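Local coordinates for sister chromatid cohesion protein (Chaetomium thermophilum, PDB 5T8V), which probably works as a cohesin loader that associates with chromatin, this chain being the C-terminal HEAT-repeat part of the longer SCC2 protein, at residues A[464-467]-A[468-472]; A[593-596]-A[597-601]; A[904-907]-A[908-912]. All coordinates share one frame; numbering follows the deposited sequence.

In the fold
From the N terminus, contact 1 comes first, within helix 446-474. Contact 2 follows within helix 590-602. Contact 3 takes in the end of helix 900-910 and the residues just after it. Contacts 1 and 2 each join successive turns of one helix and close no loop. Contact 3, also local, closes none. The three run in series and neither nest nor cross. Contacts 1 and 2 are far apart in sequence but adjacent in space, with centres about 11 Å apart. Val-470 packs on Ser-598, tying their two helices together. Contact 3 lies in a distant part of the elongated chain, its centre about 77 Å from that of contact 1. Its helix packs against helix 866-870 and helix 919-935.

Contact 1 (A[464-467]-A[468-472]); sequences SKLR and GHVRK
Leu-466 carries CG anti to the backbone N (chi1 178°), and Val-470 carries CG1 the same way (chi1 167°). This leaves Val-470 CG2 beside its own N, on the side of the preceding turn. Val-470 CG2 meets Leu-466 CD2 at 4.2 Å, one turn apart on a buried face of the helix. It also lies close to the carbonyl O of Leu-466, which accepts the N-H of Val-470.

The second pair one turn apart is of like charge. Arg-467 and Arg-471 both bend at chi3, in opposite senses, and this brings their ends close. Arg-467 NH2 lies 4.3 Å from Arg-471 NH2, at the edge of the Arg-471 guanidinium and near its plane. Asp-643 makes a salt bridge with Arg-471 NH2 and only a long, weak ion pair with Arg-467 NH2, which probably eases the closeness of the like charges.

The backbone bonds are those of a regular alpha helix. Gly-468 N gives to Ser-464 O at 3.0 Å, and Arg-471 N to Arg-467 O at 3.0 Å. The hydroxyl of buried Ser-464 is bonded to the carbonyl of Val-639.

The segments lie inside helix 446-474, which packs helix on helix in a largely helical HEAT-repeat protein. Leu-466 packs on Leu-602 of helix 590-602, Val-470 also reaches Ala-490 of helix 481-494, and Ser-464 touches Ala-642 of helix 628-642.

Contact 2 (A[593-596]-A[597-601]); sequences AKLS and YSIIL
Leu-595 overlaps Ile-599 one turn further on, the two side chains crossing at a slant. Leu-595 CG and Ile-599 CD1 are 3.8 Å apart. Leu-595 CD1 touches the same methyl and also Ile-599 CG1. With CG1 anti to the carbonyl carbon (chi1 -70°), the Ile-599 chain runs back towards the earlier turn. Helix 481-494 lies against both residues through Leu-486 and Leu-489.

Ser-598 makes the polar link. Ser-598 OG donates to Lys-594 O at 2.6 Å from above the carbonyl plane. Ser-598 N reaches Lys-594 O at 2.9 Å from the opposite face. This is a common bond for a serine inside a helix, to the carbonyl four residues back. Without its OG, as with an alanine here, Lys-594 O would probably keep only the backbone N-H of Ser-598, and a small gap is likely to open beside that oxygen. Helix 590-602 is a buried helix of this HEAT-repeat protein, packed against helices 446-474, 481-494 and 509-520.

Ser-596 turns its OG back to Gln-592 O, while the side chain touches Ala-512 and Thr-513 of helix 509-520. One face of the Tyr-597 ring carries Leu-601 CG, offset towards the rim and 3.8 Å above the plane. Lys-594 sends NZ to a salt bridge with Asp-417.

Contact 3 (A[904-907]-A[908-912]); sequences TDVR and KELLP
Thr-904 and Lys-908 touch through their side chains. They lie side by side and point the same way. Lys-908 bends at chi3 and chi4 (-112° and -77°). The bends bring its end alongside the threonine methyl, with Thr-904 CG2 3.3 Å from Lys-908 NZ. This is van der Waals contact. The threonine OG1 is turned elsewhere, to the carbonyl of Ala-900. On the buried side Val-906 CG1 meets Leu-910 CD2 loosely, at 4.4 Å.

Among the backbone bonds, Lys-908 N gives to Thr-904 O and Glu-909 N to Asp-905 O, both at 2.9 Å. These are four-residue steps. Arg-907 O is different. Leu-910 N reaches Arg-907 O at 2.9 Å after three residues, from well above the carbonyl plane. The bond from Leu-911 N to the same oxygen is weak.

The charged ends find partners beyond the segments. Glu-909, its chain extended beyond CG, makes a salt bridge with Arg-866. Asp-905 is bonded to Gln-901. The guanidinium of Arg-907, a buried residue, is bonded to two hydroxyls, with NH1 on Ser-933 and NH2 on Thr-938.

Leu-910 packs on Val-925 and Cys-928 of helix 919-935, and on Ile-869 of helix 866-870. The three-residue bond to Arg-907 O is of the 3-10 type often seen where an alpha helix finishes, here towards the end of helix 900-910, one of the packed helices of a HEAT-repeat protein.

Contact 1 (A[464-467]-A[468-472])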
loop_
_atom_site.group_PDB
_atom_site.type_symbol
_atom_site.label_atom_id
_atom_site.label_comp_id
_atom_site.label_asym_id
_atom_site.label_seq_id
_atom_site.Cartn_x
_atom_site.Cartn_y
_atom_site.Cartn_z
ATOM N N SER A 464 -1.186 12.867 13.824
ATOM C CA SER A 464 -0.076 12.029 14.264
ATOM C C SER A 464 1.097 12.882 14.734
ATOM O O SER A 464 1.682 12.631 15.797
ATOM C CB SER A 464 0.352 11.102 13.128
ATOM O OG SER A 464 1.375 10.216 13.547
ATOM N N LYS A 465 1.449 13.903 13.952
ATOM C CA LYS A 465 2.525 14.803 14.350
ATOM C C LYS A 465 2.203 15.498 15.665
ATOM O O LYS A 465 3.079 15.646 16.526
ATOM C CB LYS A 465 2.786 15.825 13.244
ATOM C CG LYS A 465 3.488 17.080 13.727
ATOM C CD LYS A 465 4.115 17.861 12.590
ATOM C CE LYS A 465 4.522 19.252 13.050
ATOM N NZ LYS A 465 5.166 19.237 14.403
ATOM N N LEU A 466 0.954 15.927 15.848
ATOM C CA LEU A 466 0.585 16.578 17.102
ATOM C C LEU A 466 0.768 15.635 18.284
ATOM O O LEU A 466 1.286 16.036 19.333
ATOM C CB LEU A 466 -0.857 17.080 17.032
ATOM C CG LEU A 466 -1.388 17.750 18.301
ATOM C CD1 LEU A 466 -2.203 18.975 17.955
ATOM C CD2 LEU A 466 -2.232 16.786 19.102
ATOM N N ARG A 467 0.354 14.376 18.133
ATOM C CA ARG A 467 0.484 13.417 19.226
ATOM C C ARG A 467 1.950 13.161 19.555
ATOM O O ARG A 467 2.344 13.143 20.730
ATOM C CB ARG A 467 -0.233 12.119 18.857
ATOM C CG ARG A 467 -1.747 12.244 18.888
ATOM C CD ARG A 467 -2.425 11.241 17.976
ATOM N NE ARG A 467 -1.946 9.884 18.208
ATOM C CZ ARG A 467 -2.253 9.151 19.273
ATOM N NH1 ARG A 467 -3.037 9.647 20.223
ATOM N NH2 ARG A 467 -1.767 7.921 19.391
ATOM N N GLY A 468 2.778 12.968 18.527
ATOM C CA GLY A 468 4.203 12.815 18.767
ATOM C C GLY A 468 4.790 14.011 19.490
ATOM O O GLY A 468 5.568 13.858 20.437
ATOM N N HIS A 469 4.416 15.219 19.062
ATOM C CA HIS A 469 4.926 16.423 19.706
ATOM C C HIS A 469 4.487 16.492 21.163
ATOM O O HIS A 469 5.253 16.929 22.029
ATOM C CB HIS A 469 4.463 17.662 18.940
ATOM C CG HIS A 469 5.111 18.933 19.396
ATOM N ND1 HIS A 469 6.430 18.997 19.792
ATOM C CD2 HIS A 469 4.622 20.191 19.511
ATOM C CE1 HIS A 469 6.724 20.238 20.136
ATOM N NE2 HIS A 469 5.646 20.983 19.974
ATOM N N VAL A 470 3.261 16.056 21.459
ATOM C CA VAL A 470 2.795 16.052 22.845
ATOM C C VAL A 470 3.630 15.089 23.678
ATOM O O VAL A 470 4.045 15.411 24.797
ATOM C CB VAL A 470 1.298 15.705 22.913
ATOM C CG1 VAL A 470 0.875 15.395 24.355
ATOM C CG2 VAL A 470 0.470 16.855 22.364
ATOM N N ARG A 471 3.881 13.888 23.152
ATOM C CA ARG A 471 4.705 12.938 23.893
ATOM C C ARG A 471 6.093 13.511 24.152
ATOM O O ARG A 471 6.624 13.407 25.268
ATOM C CB ARG A 471 4.799 11.613 23.137
ATOM C CG ARG A 471 4.908 10.392 24.051
ATOM C CD ARG A 471 5.032 9.094 23.262
ATOM N NE ARG A 471 4.054 9.016 22.178
ATOM C CZ ARG A 471 2.815 8.545 22.304
ATOM N NH1 ARG A 471 2.377 8.096 23.474
ATOM N NH2 ARG A 471 2.009 8.525 21.250
ATOM N N LYS A 472 6.688 14.141 23.137
ATOM C CA LYS A 472 8.006 14.742 23.310
ATOM C C LYS A 472 7.983 15.806 24.402
ATOM O O LYS A 472 8.775 15.757 25.350
ATOM C CB LYS A 472 8.483 15.341 21.990
ATOM C CG LYS A 472 9.936 15.779 22.010
ATOM C CD LYS A 472 10.206 16.864 20.987
ATOM C CE LYS A 472 11.651 17.322 21.040
ATOM N NZ LYS A 472 11.888 18.490 20.149
#

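Contact 2 (A[593-596]-A[597-601])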
loop_
_atom_site.group_PDB
_atom_site.type_symbol
_atom_site.label_atom_id
_atom_site.label_comp_id
_atom_site.label_asym_id
_atom_site.label_seq_id
_atom_site.Cartn_x
_atom_site.Cartn_y
_atom_site.Cartn_z
ATOM N N ALA A 593 2.354 26.610 27.512
ATOM C CA ALA A 593 1.129 26.975 26.808
ATOM C C ALA A 593 0.884 26.052 25.622
ATOM O O ALA A 593 -0.231 25.553 25.428
ATOM C CB ALA A 593 1.202 28.432 26.350
ATOM N N LYS A 594 1.920 25.811 24.814
ATOM C CA LYS A 594 1.767 24.920 23.671
ATOM C C LYS A 594 1.359 23.520 24.117
ATOM O O LYS A 594 0.460 22.909 23.525
ATOM C CB LYS A 594 3.064 24.880 22.865
ATOM C CG LYS A 594 3.098 23.804 21.791
ATOM C CD LYS A 594 3.630 24.337 20.476
ATOM C CE LYS A 594 2.596 25.189 19.770
ATOM N NZ LYS A 594 2.898 25.347 18.316
ATOM N N LEU A 595 2.001 22.995 25.164
ATOM C CA LEU A 595 1.623 21.675 25.662
ATOM C C LEU A 595 0.192 21.675 26.178
ATOM O O LEU A 595 -0.566 20.733 25.925
ATOM C CB LEU A 595 2.587 21.218 26.760
ATOM C CG LEU A 595 2.264 19.877 27.426
ATOM C CD1 LEU A 595 2.090 18.771 26.400
ATOM C CD2 LEU A 595 3.355 19.508 28.409
ATOM N N SER A 596 -0.198 22.725 26.904
ATOM C CA SER A 596 -1.562 22.813 27.415
ATOM C C SER A 596 -2.572 22.748 26.279
ATOM O O SER A 596 -3.456 21.880 26.254
ATOM C CB SER A 596 -1.734 24.105 28.214
ATOM O OG SER A 596 -0.875 24.123 29.338
ATOM N N TYR A 597 -2.450 23.663 25.317
ATOM C CA TYR A 597 -3.406 23.696 24.219
ATOM C C TYR A 597 -3.386 22.397 23.425
ATOM O O TYR A 597 -4.433 21.946 22.950
ATOM C CB TYR A 597 -3.120 24.891 23.308
ATOM C CG TYR A 597 -4.159 25.067 22.229
ATOM C CD1 TYR A 597 -5.462 25.429 22.547
ATOM C CD2 TYR A 597 -3.843 24.862 20.897
ATOM C CE1 TYR A 597 -6.418 25.581 21.568
ATOM C CE2 TYR A 597 -4.794 25.015 19.910
ATOM C CZ TYR A 597 -6.081 25.373 20.253
ATOM O OH TYR A 597 -7.033 25.527 19.271
ATOM N N SER A 598 -2.215 21.774 23.279
ATOM C CA SER A 598 -2.149 20.500 22.570
ATOM C C SER A 598 -2.914 19.415 23.321
ATOM O O SER A 598 -3.626 18.610 22.708
ATOM C CB SER A 598 -0.692 20.091 22.367
ATOM O OG SER A 598 0.034 21.106 21.693
ATOM N N ILE A 599 -2.778 19.378 24.647
ATOM C CA ILE A 599 -3.569 18.447 25.447
ATOM C C ILE A 599 -5.053 18.692 25.219
ATOM O O ILE A 599 -5.834 17.749 25.047
ATOM C CB ILE A 599 -3.190 18.573 26.935
ATOM C CG1 ILE A 599 -1.780 18.029 27.167
ATOM C CG2 ILE A 599 -4.173 17.818 27.817
ATOM C CD1 ILE A 599 -1.118 18.565 28.420
ATOM N N ILE A 600 -5.468 19.960 25.213
ATOM C CA ILE A 600 -6.863 20.272 24.914
ATOM C C ILE A 600 -7.253 19.712 23.551
ATOM O O ILE A 600 -8.348 19.160 23.379
ATOM C CB ILE A 600 -7.096 21.791 24.999
ATOM C CG1 ILE A 600 -6.938 22.257 26.450
ATOM C CG2 ILE A 600 -8.484 22.158 24.471
ATOM C CD1 ILE A 600 -6.910 23.750 26.622
ATOM N N LEU A 601 -6.364 19.836 22.564
ATOM C CA LEU A 601 -6.683 19.372 21.219
ATOM C C LEU A 601 -6.840 17.858 21.174
ATOM O O LEU A 601 -7.708 17.344 20.461
ATOM C CB LEU A 601 -5.604 19.829 20.237
ATOM C CG LEU A 601 -5.614 21.311 19.855
ATOM C CD1 LEU A 601 -4.397 21.636 19.017
ATOM C CD2 LEU A 601 -6.888 21.688 19.103
#

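Contact 3 (A[904-907]-A[908-912])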
loop_
_atom_site.group_PDB
_atom_site.type_symbol
_atom_site.label_atom_id
_atom_site.label_comp_id
_atom_site.label_asym_id
_atom_site.label_seq_id
_atom_site.Cartn_x
_atom_site.Cartn_y
_atom_site.Cartn_z
ATOM N N THR A 904 43.200 -49.495 -2.131
ATOM C CA THR A 904 43.081 -50.921 -1.838
ATOM C C THR A 904 42.385 -51.152 -0.500
ATOM O O THR A 904 41.406 -51.906 -0.412
ATOM C CB THR A 904 44.471 -51.565 -1.845
ATOM O OG1 THR A 904 45.074 -51.389 -3.134
ATOM C CG2 THR A 904 44.388 -53.054 -1.532
ATOM N N ASP A 905 42.882 -50.507 0.558
ATOM C CA ASP A 905 42.288 -50.676 1.879
ATOM C C ASP A 905 40.814 -50.288 1.870
ATOM O O ASP A 905 39.964 -51.018 2.392
ATOM C CB ASP A 905 43.051 -49.844 2.909
ATOM C CG ASP A 905 44.474 -50.324 3.107
ATOM O OD1 ASP A 905 44.722 -51.540 2.959
ATOM O OD2 ASP A 905 45.347 -49.483 3.411
ATOM N N VAL A 906 40.493 -49.135 1.279
ATOM C CA VAL A 906 39.104 -48.683 1.239
ATOM C C VAL A 906 38.221 -49.742 0.594
ATOM O O VAL A 906 37.145 -50.071 1.105
ATOM C CB VAL A 906 38.999 -47.333 0.507
ATOM C CG1 VAL A 906 37.540 -46.980 0.215
ATOM C CG2 VAL A 906 39.641 -46.234 1.340
ATOM N N ARG A 907 38.661 -50.297 -0.538
ATOM C CA ARG A 907 37.864 -51.326 -1.197
ATOM C C ARG A 907 37.692 -52.546 -0.302
ATOM O O ARG A 907 36.583 -53.081 -0.180
ATOM C CB ARG A 907 38.499 -51.734 -2.525
ATOM C CG ARG A 907 37.742 -52.849 -3.232
ATOM C CD ARG A 907 38.175 -53.001 -4.681
ATOM N NE ARG A 907 39.573 -53.397 -4.799
ATOM C CZ ARG A 907 40.201 -53.590 -5.954
ATOM N NH1 ARG A 907 39.558 -53.424 -7.104
ATOM N NH2 ARG A 907 41.476 -53.950 -5.960
ATOM N N LYS A 908 38.774 -53.001 0.335
ATOM C CA LYS A 908 38.670 -54.182 1.187
ATOM C C LYS A 908 37.729 -53.949 2.365
ATOM O O LYS A 908 37.061 -54.886 2.816
ATOM C CB LYS A 908 40.054 -54.601 1.684
ATOM C CG LYS A 908 40.825 -55.470 0.696
ATOM C CD LYS A 908 42.015 -56.155 1.359
ATOM C CE LYS A 908 43.342 -55.613 0.852
ATOM N NZ LYS A 908 43.696 -56.146 -0.496
ATOM N N GLU A 909 37.660 -52.717 2.873
ATOM C CA GLU A 909 36.723 -52.383 3.939
ATOM C C GLU A 909 35.328 -52.064 3.421
ATOM O O GLU A 909 34.393 -51.965 4.223
ATOM C CB GLU A 909 37.234 -51.183 4.742
ATOM C CG GLU A 909 38.605 -51.381 5.368
ATOM C CD GLU A 909 39.048 -50.180 6.181
ATOM O OE1 GLU A 909 38.270 -49.207 6.280
ATOM O OE2 GLU A 909 40.177 -50.209 6.720
ATOM N N LEU A 910 35.167 -51.908 2.108
ATOM C CA LEU A 910 33.925 -51.431 1.523
ATOM C C LEU A 910 33.175 -52.500 0.742
ATOM O O LEU A 910 32.014 -52.278 0.383
ATOM C CB LEU A 910 34.215 -50.240 0.596
ATOM C CG LEU A 910 33.036 -49.376 0.156
ATOM C CD1 LEU A 910 32.441 -48.646 1.351
ATOM C CD2 LEU A 910 33.487 -48.391 -0.910
ATOM N N LEU A 911 33.797 -53.642 0.468
ATOM C CA LEU A 911 33.138 -54.700 -0.281
ATOM C C LEU A 911 32.186 -55.511 0.596
ATOM O O LEU A 911 31.031 -55.720 0.203
ATOM C CB LEU A 911 34.173 -55.624 -0.922
ATOM C CG LEU A 911 33.582 -56.615 -1.924
ATOM C CD1 LEU A 911 34.477 -56.731 -3.146
ATOM C CD2 LEU A 911 33.367 -57.980 -1.279
ATOM N N PRO A 912 32.611 -55.992 1.769
ATOM C CA PRO A 912 31.712 -56.868 2.546
ATOM C C PRO A 912 30.379 -56.229 2.897
ATOM O O PRO A 912 29.386 -56.951 3.055
ATOM C CB PRO A 912 32.535 -57.193 3.802
ATOM C CG PRO A 912 33.607 -56.173 3.853
ATOM C CD PRO A 912 33.911 -55.823 2.443
#